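Local coordinates for protein soluble secreted antigen MPT53 (Mycobacterium tuberculosis, PDB 1LU4) that probably catalyses the oxidation of reduced, unfolded secreted proteins to form disulfide bonds, as a thioredoxin-family disulfide oxidoreductase, at residues T57-A62 with N80-N85. Sequence-based numbering, arbitrary orientation.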
ATOM      1  N   THR A  57       5.545  -2.937  -8.276  1.00  8.98           N
ATOM      2  CA  THR A  57       4.090  -2.949  -8.218  1.00  9.82           C
ATOM      3  C   THR A  57       3.602  -2.474  -6.834  1.00  8.51           C
ATOM      4  O   THR A  57       3.955  -3.061  -5.830  1.00  9.75           O
ATOM      5  CB  THR A  57       3.581  -4.373  -8.484  1.00 10.54           C
ATOM      6  OG1 THR A  57       4.102  -4.792  -9.774  1.00 11.86           O
ATOM      7  CG2 THR A  57       2.068  -4.403  -8.571  1.00 11.58           C
ATOM      8  N   PHE A  58       2.877  -1.385  -6.854  1.00  8.49           N
ATOM      9  CA  PHE A  58       2.374  -0.785  -5.617  1.00  8.72           C
ATOM     10  C   PHE A  58       0.930  -1.215  -5.416  1.00  8.66           C
ATOM     11  O   PHE A  58       0.116  -1.170  -6.340  1.00  9.54           O
ATOM     12  CB  PHE A  58       2.391   0.763  -5.713  1.00  9.07           C
ATOM     13  CG  PHE A  58       3.787   1.356  -5.592  1.00  9.84           C
ATOM     14  CD1 PHE A  58       4.711   1.184  -6.630  1.00 10.91           C
ATOM     15  CD2 PHE A  58       4.145   2.069  -4.459  1.00 12.20           C
ATOM     16  CE1 PHE A  58       5.985   1.736  -6.510  1.00 11.93           C
ATOM     17  CE2 PHE A  58       5.415   2.640  -4.329  1.00 15.54           C
ATOM     18  CZ  PHE A  58       6.291   2.451  -5.372  1.00 13.65           C
ATOM     19  N   VAL A  59       0.601  -1.588  -4.165  1.00  8.62           N
ATOM     20  CA  VAL A  59      -0.757  -1.923  -3.793  1.00  8.17           C
ATOM     21  C   VAL A  59      -1.051  -1.227  -2.497  1.00  7.46           C
ATOM     22  O   VAL A  59      -0.426  -1.463  -1.476  1.00  8.85           O
ATOM     23  CB  VAL A  59      -0.946  -3.433  -3.656  1.00  8.80           C
ATOM     24  CG1 VAL A  59      -2.384  -3.783  -3.265  1.00 10.24           C
ATOM     25  CG2 VAL A  59      -0.544  -4.136  -4.955  1.00 10.77           C
ATOM     26  N   GLY A  60      -2.071  -0.359  -2.562  1.00  7.86           N
ATOM     27  CA  GLY A  60      -2.588   0.266  -1.329  1.00  7.96           C
ATOM     28  C   GLY A  60      -3.661  -0.636  -0.729  1.00  7.81           C
ATOM     29  O   GLY A  60      -4.400  -1.303  -1.460  1.00  8.57           O
ATOM     30  N   ILE A  61      -3.772  -0.631   0.591  1.00  7.87           N
ATOM     31  CA  ILE A  61      -4.719  -1.489   1.281  1.00  7.91           C
ATOM     32  C   ILE A  61      -5.391  -0.587   2.328  1.00  7.48           C
ATOM     33  O   ILE A  61      -4.749  -0.154   3.298  1.00  8.89           O
ATOM     34  CB  ILE A  61      -4.056  -2.726   1.919  1.00  9.89           C
ATOM     35  CG1 ILE A  61      -3.248  -3.507   0.858  1.00 11.66           C
ATOM     36  CG2 ILE A  61      -5.113  -3.576   2.582  1.00 13.42           C
ATOM     37  CD1 ILE A  61      -2.431  -4.665   1.313  1.00 21.34           C
ATOM     38  N   ALA A  62      -6.664  -0.277   2.092  1.00  7.78           N
ATOM     39  CA  ALA A  62      -7.364   0.698   2.947  1.00  8.28           C
ATOM     40  C   ALA A  62      -8.363  -0.045   3.817  1.00  8.58           C
ATOM     41  O   ALA A  62      -8.949  -1.075   3.445  1.00  8.93           O
ATOM     42  CB  ALA A  62      -8.131   1.694   2.061  1.00 10.04           C
ATOM     43  N   ASN A  80      -2.315   6.178  -8.773  1.00 10.01           N
ATOM     44  CA  ASN A  80      -2.573   5.360  -9.950  1.00  9.09           C
ATOM     45  C   ASN A  80      -1.956   3.980  -9.830  1.00  9.70           C
ATOM     46  O   ASN A  80      -0.996   3.595 -10.553  1.00 11.40           O
ATOM     47  CB  ASN A  80      -2.011   6.081 -11.192  1.00 10.69           C
ATOM     48  CG  ASN A  80      -2.333   5.343 -12.473  1.00 11.90           C
ATOM     49  OD1 ASN A  80      -3.349   4.660 -12.560  1.00 15.71           O
ATOM     50  ND2 ASN A  80      -1.506   5.494 -13.462  1.00 13.98           N
ATOM     51  N   PHE A  81      -2.506   3.201  -8.932  1.00  9.04           N
ATOM     52  CA  PHE A  81      -2.108   1.843  -8.683  1.00  9.46           C
ATOM     53  C   PHE A  81      -3.271   1.154  -7.980  1.00  9.05           C
ATOM     54  O   PHE A  81      -4.218   1.816  -7.538  1.00  9.57           O
ATOM     55  CB  PHE A  81      -0.797   1.730  -7.885  1.00  9.46           C
ATOM     56  CG  PHE A  81      -0.729   2.581  -6.642  1.00  9.49           C
ATOM     57  CD1 PHE A  81      -1.301   2.116  -5.434  1.00  9.59           C
ATOM     58  CD2 PHE A  81      -0.089   3.803  -6.621  1.00  9.72           C
ATOM     59  CE1 PHE A  81      -1.172   2.878  -4.278  1.00 10.12           C
ATOM     60  CE2 PHE A  81       0.058   4.555  -5.468  1.00 10.75           C
ATOM     61  CZ  PHE A  81      -0.504   4.061  -4.294  1.00 10.11           C
ATOM     62  N   THR A  82      -3.200  -0.171  -7.854  1.00  9.07           N
ATOM     63  CA  THR A  82      -4.301  -0.909  -7.228  1.00  9.52           C
ATOM     64  C   THR A  82      -4.463  -0.463  -5.774  1.00  7.62           C
ATOM     65  O   THR A  82      -3.495  -0.392  -5.033  1.00  8.62           O
ATOM     66  CB  THR A  82      -3.955  -2.416  -7.227  1.00 10.27           C
ATOM     67  OG1 THR A  82      -3.830  -2.844  -8.586  1.00 14.41           O
ATOM     68  CG2 THR A  82      -5.062  -3.210  -6.548  1.00 12.65           C
ATOM     69  N   ASN A  83      -5.704  -0.218  -5.378  1.00  8.45           N
ATOM     70  CA  ASN A  83      -6.043  -0.003  -3.958  1.00  8.36           C
ATOM     71  C   ASN A  83      -7.166  -0.926  -3.594  1.00  8.26           C
ATOM     72  O   ASN A  83      -8.167  -1.071  -4.295  1.00  9.53           O
ATOM     73  CB  ASN A  83      -6.435   1.475  -3.704  1.00  9.69           C
ATOM     74  CG  ASN A  83      -5.201   2.337  -3.691  1.00  8.50           C
ATOM     75  OD1 ASN A  83      -4.505   2.451  -2.685  1.00  8.71           O
ATOM     76  ND2 ASN A  83      -4.918   2.886  -4.854  1.00  9.93           N
ATOM     77  N   LEU A  84      -6.995  -1.598  -2.456  1.00  8.81           N
ATOM     78  CA  LEU A  84      -7.886  -2.651  -1.999  1.00  8.33           C
ATOM     79  C   LEU A  84      -8.810  -2.122  -0.901  1.00  8.09           C
ATOM     80  O   LEU A  84      -8.369  -1.415  -0.003  1.00  8.58           O
ATOM     81  CB  LEU A  84      -7.091  -3.846  -1.425  1.00  9.53           C
ATOM     82  CG  LEU A  84      -6.100  -4.432  -2.486  1.00  9.59           C
ATOM     83  CD1 LEU A  84      -5.363  -5.618  -1.893  1.00 10.96           C
ATOM     84  CD2 LEU A  84      -6.793  -4.845  -3.773  1.00 10.99           C
ATOM     85  N   ASN A  85     -10.081  -2.487  -1.005  1.00  8.90           N
ATOM     86  CA  ASN A  85     -11.035  -2.153   0.054  1.00  9.84           C
ATOM     87  C   ASN A  85     -11.016  -3.308   1.050  1.00  9.45           C
ATOM     88  O   ASN A  85     -11.739  -4.300   0.841  1.00 10.16           O
ATOM     89  CB  ASN A  85     -12.427  -2.001  -0.582  1.00 11.39           C
ATOM     90  CG  ASN A  85     -13.494  -1.765   0.478  1.00 12.21           C
ATOM     91  OD1 ASN A  85     -13.214  -1.528   1.628  1.00 12.14           O
ATOM     92  ND2 ASN A  85     -14.735  -1.883   0.052  1.00 16.53           N
TER
HETATM   93  O   HOH W   1      -0.783  -1.692  -8.744  1.00 15.13           O
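Gly60 and Leu84 bond through their backbones where two parallel strands of the thioredoxin-like fold meet, and the pair illustrates how a beta-alpha-beta crossover closes: strand 57-62 leads through helix 67-77 into strand 82-85, the outermost strand at this side of the central sheet. Three backbone hydrogen bonds join the two. Gly60 N donates to Thr82 O (2.9 Å), Leu84 N to Gly60 O (2.8 Å) and Ala62 N to Leu84 O (2.9 Å), so that Gly60 uses both its N-H and its carbonyl on this neighbour. Val59 and Ile61, in alternation, bond to strand 27-32 on the other side. Toward the start of the pairing the strands splay, with Phe58 O and Thr82 N 3.8 Å apart, too far for a direct bond. A water bridges the two, donating to Phe58 O and accepting from Thr82 N.

Apolar contacts form two groups. On the face of Val59 and Ile61, Leu84 CD1 lies 3.8 Å from Val59 CG1, the two side chains crossing at a slant, while Ile61 runs beside Leu84 and points the same way. Near the splayed end, Phe58 CB sits over one face of the Phe81 ring as a CH-pi contact, displaced toward the rim. Phe81 CG stands between its own backbone N and carbonyl carbon (chi1 49°), and the ring lies with its edge near Gly60 N. Both phenylalanines also touch Ala50 of helix 37-52.

On the face opposite Val59 and Ile61 lies a polar side chain, Asn83, whose OD1 accepts a hydrogen bond from Trp32 NE1 of strand 27-32. To get there the amide reaches across Gly60, whose lack of a side chain leaves Asn83 OD1 just 3.2 Å from Gly60 CA.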